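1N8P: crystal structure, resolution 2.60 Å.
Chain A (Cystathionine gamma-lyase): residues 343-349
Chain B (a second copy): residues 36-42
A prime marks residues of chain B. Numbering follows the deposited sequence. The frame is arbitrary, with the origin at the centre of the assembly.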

# COMPACT_ATOMS: atom_id res chain seq x y z
N GLU A 343 25.87 6.04 14.60
CA GLU A 343 26.13 4.72 15.16
C GLU A 343 27.59 4.57 15.57
O GLU A 343 28.44 5.38 15.19
N VAL A 344 27.87 3.56 16.39
CA VAL A 344 29.23 3.27 16.85
C VAL A 344 29.58 1.90 16.32
O VAL A 344 29.41 0.91 17.02
N PRO A 345 30.08 1.81 15.09
CA PRO A 345 30.43 0.53 14.49
C PRO A 345 30.90 -0.56 15.43
O PRO A 345 30.47 -1.70 15.33
N ALA A 346 31.77 -0.19 16.36
CA ALA A 346 32.33 -1.14 17.31
C ALA A 346 31.29 -1.98 18.00
O ALA A 346 31.33 -3.21 17.93
N VAL A 347 30.37 -1.32 18.67
CA VAL A 347 29.32 -2.03 19.39
C VAL A 347 28.16 -2.46 18.51
O VAL A 347 28.00 -3.64 18.22
N MET A 348 27.36 -1.51 18.06
CA MET A 348 26.21 -1.81 17.22
C MET A 348 26.43 -2.74 16.05
O MET A 348 25.80 -3.80 15.95
N THR A 349 27.31 -2.34 15.15
CA THR A 349 27.59 -3.16 13.98
C THR A 349 28.55 -4.29 14.27
O THR A 349 28.15 -5.42 14.49
N LYS B 36 14.84 2.98 16.25
CA LYS B 36 15.69 3.76 17.12
C LYS B 36 16.25 2.88 18.21
O LYS B 36 15.70 1.82 18.48
N GLN B 37 17.34 3.33 18.82
CA GLN B 37 17.95 2.56 19.90
C GLN B 37 18.10 3.39 21.17
O GLN B 37 18.23 4.60 21.13
N SER B 38 18.02 2.72 22.31
CA SER B 38 18.16 3.39 23.59
C SER B 38 19.64 3.70 23.73
O SER B 38 20.03 4.84 23.91
N SER B 39 20.44 2.65 23.61
CA SER B 39 21.89 2.73 23.70
C SER B 39 22.48 2.01 22.49
O SER B 39 21.88 1.08 21.96
N PRO B 40 23.68 2.44 22.05
CA PRO B 40 24.35 1.83 20.89
C PRO B 40 24.22 0.32 20.86
O PRO B 40 23.99 -0.29 19.82
N ALA B 41 24.35 -0.30 22.01
CA ALA B 41 24.24 -1.74 22.03
C ALA B 41 22.94 -2.27 21.44
O ALA B 41 22.96 -2.92 20.41
N ASN B 42 21.81 -1.96 22.08
CA ASN B 42 20.54 -2.50 21.63
C ASN B 42 19.28 -1.60 21.65
O ASN B 42 19.08 -0.78 22.55

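The contact between these two stretches is small and mainly apolar. It buries 199 Å² in all, counting both sides, and no hydrogen bond crosses it. Its centre is the ring of Pro40′, which loses more surface to the other stretch than any other residue here (73 Å²), followed by Met348 (60 Å²) and, well behind, Val347 (26 Å²).

Pro40′ points its CA-to-CB bond toward chain A, and its ring, in the C-gamma exo pucker, offers a compact, rigid block of methylene carbon. Proline suits such a place because its side chain is already tied to the backbone: little conformational freedom is lost on packing, and the ring nitrogen has no hydrogen that would need a partner. Three side chains of chain A meet this ring.

Met348 makes the most extensive of these contacts. Its CA-to-CB bond runs sideways to chain B, but the long, unbranched side chain brings its end nearer. Chi1 is m (-53°) and chi2 is t (-173°), while chi3, at -119°, lies between wells. This path carries CE to 3.1 Å from CB of Pro40′, a tight approach for two carbons. Methionine fits here because a flexible thioether can follow the outline of a neighbour and remains largely apolar along its whole length. The backbones also come close at this point, with CA of Met348 5.2 Å from CA of Ala41′. The sulfur lies beside Gln37′, whose side chain, chi1 m and chi2 t, also comes from a CA-to-CB bond directed toward chain A; the orientation of its terminal amide is uncertain, so the contact is best read as simple proximity.

Val347 points toward chain B with chi1 m (-65°), and its CG2 packs 3.5 Å from CB of Pro40′. A beta-branched side chain keeps its methyl groups near the backbone, so this short residue can cover part of the proline although it remains exposed overall. Val344, with chi1 t (177°), also points toward chain B. It is buried and adds a looser contact, CG2 to CG of Pro40′ at 4.3 Å. Within chain A the backbone N of Val347 gives a weak hydrogen bond to O of Val344 at 2.9 Å.

Ala41′ turns its CB away from chain A, so the modest surface it contributes does not depend on a side chain reaching across.

Two side-chain hydrogen bonds form within the stretches, away from the contact with Pro40′. Thr349, directed away from chain B with chi1 m, donates from OG1 to OE2 of Glu343 in a very short hydrogen bond of 2.4 Å; the carboxylate of Glu343, chi1 t, thereby gains a hydroxyl partner, and the residue makes no contact with the other stretch. In chain B, OG of Ser38′, chi1 p, makes a weak hydrogen bond of 2.8 Å to the backbone O of Asn42′. None of these residues has surface covered by the other stretch.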

# COMPACT_ATOMS: atom_id res chain seq x y z
CB GLU A 343 25.72 3.68 14.10
CG GLU A 343 26.18 2.28 14.33
CD GLU A 343 27.21 1.85 13.31
OE1 GLU A 343 28.00 2.70 12.85
OE2 GLU A 343 27.24 0.65 12.99
CB VAL A 344 29.31 3.23 18.38
CG1 VAL A 344 30.71 2.85 18.81
CG2 VAL A 344 28.90 4.58 18.97
CB PRO A 345 31.49 0.91 13.45
CG PRO A 345 31.95 2.28 13.87
CD PRO A 345 30.68 2.91 14.31
CB ALA A 346 33.14 -0.40 18.35
CB VAL A 347 28.81 -1.17 20.53
CG1 VAL A 347 29.92 -0.96 21.55
CG2 VAL A 347 28.35 0.17 20.00
CB MET A 348 25.61 -0.50 16.73
CG MET A 348 25.34 0.38 17.88
SD MET A 348 24.49 1.83 17.51
CE MET A 348 25.69 3.02 18.02
CB THR A 349 28.14 -2.30 12.82
OG1 THR A 349 27.07 -1.59 12.20
CG2 THR A 349 28.81 -3.16 11.79
CB LYS B 36 14.91 4.91 17.73
CG LYS B 36 14.45 5.93 16.72
CD LYS B 36 13.62 6.98 17.38
CE LYS B 36 13.19 8.01 16.36
NZ LYS B 36 12.57 9.19 17.02
CB GLN B 37 19.31 2.00 19.47
CG GLN B 37 19.23 1.28 18.14
CD GLN B 37 20.27 0.21 17.99
OE1 GLN B 37 21.40 0.39 18.40
NE2 GLN B 37 19.90 -0.91 17.38
CB SER B 38 17.72 2.45 24.71
OG SER B 38 18.27 1.15 24.48
CB SER B 39 22.36 2.08 25.00
OG SER B 39 23.78 2.06 25.06
CB PRO B 40 25.78 2.29 21.05
CG PRO B 40 25.60 3.67 21.59
CD PRO B 40 24.54 3.48 22.65
CB ALA B 41 24.42 -2.25 23.45
CB ASN B 42 20.29 -3.79 22.41
CG ASN B 42 21.46 -4.78 22.28
OD1 ASN B 42 21.79 -5.24 21.17
ND2 ASN B 42 22.11 -5.10 23.40